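Local coordinates for DnaJ homolog subfamily C member 10 (Mus musculus, PDB 3APQ), which reduces disulfides in the endoplasmic reticulum, aiding both the correct folding of proteins and the degradation of misfolded ones, and engages the Hsp70 chaperone HSPA5 through its J domain, at residues 40-45 with 78-83. Numbering follows the deposited sequence.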
loop_
_atom_site.group_PDB
_atom_site.type_symbol
_atom_site.label_atom_id
_atom_site.label_comp_id
_atom_site.label_asym_id
_atom_site.label_seq_id
_atom_site.Cartn_x
_atom_site.Cartn_y
_atom_site.Cartn_z
ATOM N N ASN A 40 25.657 -7.644 14.986
ATOM C CA ASN A 40 24.763 -6.521 15.267
ATOM C C ASN A 40 23.663 -6.360 14.225
ATOM O O ASN A 40 22.736 -5.534 14.399
ATOM C CB ASN A 40 25.561 -5.217 15.299
ATOM C CG ASN A 40 26.720 -5.255 16.294
ATOM O OD1 ASN A 40 27.027 -6.298 16.882
ATOM N ND2 ASN A 40 27.382 -4.103 16.478
ATOM N N ALA A 41 23.771 -7.080 13.105
ATOM C CA ALA A 41 22.748 -6.912 12.046
ATOM C C ALA A 41 21.328 -7.046 12.587
ATOM O O ALA A 41 20.454 -6.239 12.261
ATOM C CB ALA A 41 22.966 -7.881 10.890
ATOM N N HIS A 42 21.088 -8.070 13.403
ATOM C CA HIS A 42 19.755 -8.282 13.963
ATOM C C HIS A 42 19.296 -7.045 14.774
ATOM O O HIS A 42 18.214 -6.467 14.507
ATOM C CB HIS A 42 19.779 -9.540 14.811
ATOM C CG HIS A 42 18.462 -9.897 15.402
ATOM N ND1 HIS A 42 17.424 -10.405 14.646
ATOM C CD2 HIS A 42 18.014 -9.842 16.678
ATOM C CE1 HIS A 42 16.386 -10.634 15.438
ATOM N NE2 HIS A 42 16.721 -10.305 16.676
ATOM N N GLY A 43 20.122 -6.608 15.732
ATOM C CA GLY A 43 19.738 -5.467 16.616
ATOM C C GLY A 43 19.468 -4.165 15.872
ATOM O O GLY A 43 18.454 -3.471 16.102
ATOM N N ASP A 44 20.387 -3.850 14.948
ATOM C CA ASP A 44 20.273 -2.688 14.071
ATOM C C ASP A 44 18.930 -2.715 13.279
ATOM O O ASP A 44 18.193 -1.709 13.185
ATOM C CB ASP A 44 21.455 -2.647 13.062
ATOM C CG ASP A 44 22.827 -2.665 13.730
ATOM O OD1 ASP A 44 22.940 -2.227 14.891
ATOM O OD2 ASP A 44 23.818 -3.148 13.093
ATOM N N PHE A 45 18.615 -3.867 12.699
ATOM C CA PHE A 45 17.383 -3.963 11.915
ATOM C C PHE A 45 16.105 -3.841 12.767
ATOM O O PHE A 45 15.064 -3.292 12.316
ATOM C CB PHE A 45 17.365 -5.240 11.082
ATOM C CG PHE A 45 16.299 -5.258 10.010
ATOM C CD1 PHE A 45 16.345 -4.329 8.971
ATOM C CD2 PHE A 45 15.259 -6.158 10.048
ATOM C CE1 PHE A 45 15.360 -4.325 7.976
ATOM C CE2 PHE A 45 14.273 -6.167 9.059
ATOM C CZ PHE A 45 14.327 -5.267 8.028
ATOM N N GLY A 78 9.577 -6.058 16.867
ATOM C CA GLY A 78 10.591 -7.105 16.764
ATOM C C GLY A 78 10.336 -8.176 15.716
ATOM O O GLY A 78 11.163 -9.081 15.544
ATOM N N GLN A 79 9.197 -8.108 15.029
ATOM C CA GLN A 79 8.823 -9.201 14.131
ATOM C C GLN A 79 8.988 -8.722 12.709
ATOM O O GLN A 79 8.193 -7.920 12.243
ATOM C CB GLN A 79 7.384 -9.595 14.373
ATOM C CG GLN A 79 7.159 -10.328 15.671
ATOM C CD GLN A 79 5.700 -10.690 15.839
ATOM O OE1 GLN A 79 5.170 -11.522 15.087
ATOM N NE2 GLN A 79 5.022 -10.057 16.822
ATOM N N TYR A 80 10.036 -9.174 12.032
ATOM C CA TYR A 80 10.256 -8.707 10.685
ATOM C C TYR A 80 10.127 -9.903 9.755
ATOM O O TYR A 80 10.048 -11.029 10.189
ATOM C CB TYR A 80 11.585 -7.936 10.506
ATOM C CG TYR A 80 12.811 -8.680 10.980
ATOM C CD1 TYR A 80 13.394 -9.672 10.200
ATOM C CD2 TYR A 80 13.375 -8.398 12.240
ATOM C CE1 TYR A 80 14.493 -10.376 10.658
ATOM C CE2 TYR A 80 14.490 -9.079 12.705
ATOM C CZ TYR A 80 15.050 -10.060 11.914
ATOM O OH TYR A 80 16.144 -10.734 12.356
ATOM N N GLU A 81 10.057 -9.609 8.473
ATOM C CA GLU A 81 9.848 -10.589 7.431
ATOM C C GLU A 81 11.161 -10.937 6.742
ATOM O O GLU A 81 12.195 -10.369 7.035
ATOM C CB GLU A 81 8.879 -9.972 6.416
ATOM C CG GLU A 81 7.515 -9.545 7.038
ATOM C CD GLU A 81 6.644 -10.727 7.437
ATOM O OE1 GLU A 81 6.802 -11.864 6.925
ATOM O OE2 GLU A 81 5.755 -10.505 8.286
ATOM N N SER A 82 11.097 -11.878 5.814
ATOM C CA SER A 82 12.267 -12.303 5.061
ATOM C C SER A 82 12.773 -11.223 4.088
ATOM O O SER A 82 12.014 -10.320 3.671
ATOM C CB SER A 82 11.905 -13.585 4.298
ATOM O OG SER A 82 11.022 -13.279 3.220
ATOM N N TRP A 83 14.045 -11.324 3.693
ATOM C CA TRP A 83 14.567 -10.437 2.657
ATOM C C TRP A 83 13.686 -10.493 1.410
ATOM O O TRP A 83 13.430 -9.463 0.780
ATOM C CB TRP A 83 15.981 -10.830 2.266
ATOM C CG TRP A 83 16.654 -9.922 1.280
ATOM C CD1 TRP A 83 17.438 -8.830 1.576
ATOM C CD2 TRP A 83 16.687 -10.080 -0.134
ATOM N NE1 TRP A 83 17.905 -8.263 0.404
ATOM C CE2 TRP A 83 17.480 -9.020 -0.653
ATOM C CE3 TRP A 83 16.079 -10.992 -1.038
ATOM C CZ2 TRP A 83 17.695 -8.841 -2.028
ATOM C CZ3 TRP A 83 16.314 -10.808 -2.410
ATOM C CH2 TRP A 83 17.084 -9.733 -2.885
#
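H42, in the opening turn of helix 41-55, meets Y80 through a single polar bond. With CG anti to the backbone N (chi1 -178°), its imidazole reaches across to the loop 78-83, and ND1 lies 2.6 Å from Y80 OH in a hydrogen bond that either partner could donate, short but bent (133°). The hydroxyl sits in the plane of the imidazole, at its edge; the two rings approach by their margins, without stacking. One turn further on, F45 makes the apolar half of the contact. Its ring stands edge-on over a face of Y80 in a T-shaped stack, centroids 5.0 Å apart and planes at 83°. The CD2-CE2 edge does the touching, above the base of the tyrosine ring rather than its middle: F45 CE2 comes within 3.5 Å of Y80 CG and also reaches Y80 CB. H31 adds a further ring, edge-to-face with Y80 and also meeting F45, while P32 touches both side chains. The contact joins the loop between helices 58-67 and 83-88 to the first turn of helix 41-55, in the J domain. A leucine in place of Y80 would probably leave H42 ND1 without its hydroxyl partner and F45 without the flat face beneath its edge. The tyrosine thus works at two places, its hydroxyl tied to exposed H42, which probably helps to orient the ring, and its apolar face covering the buried phenylalanine.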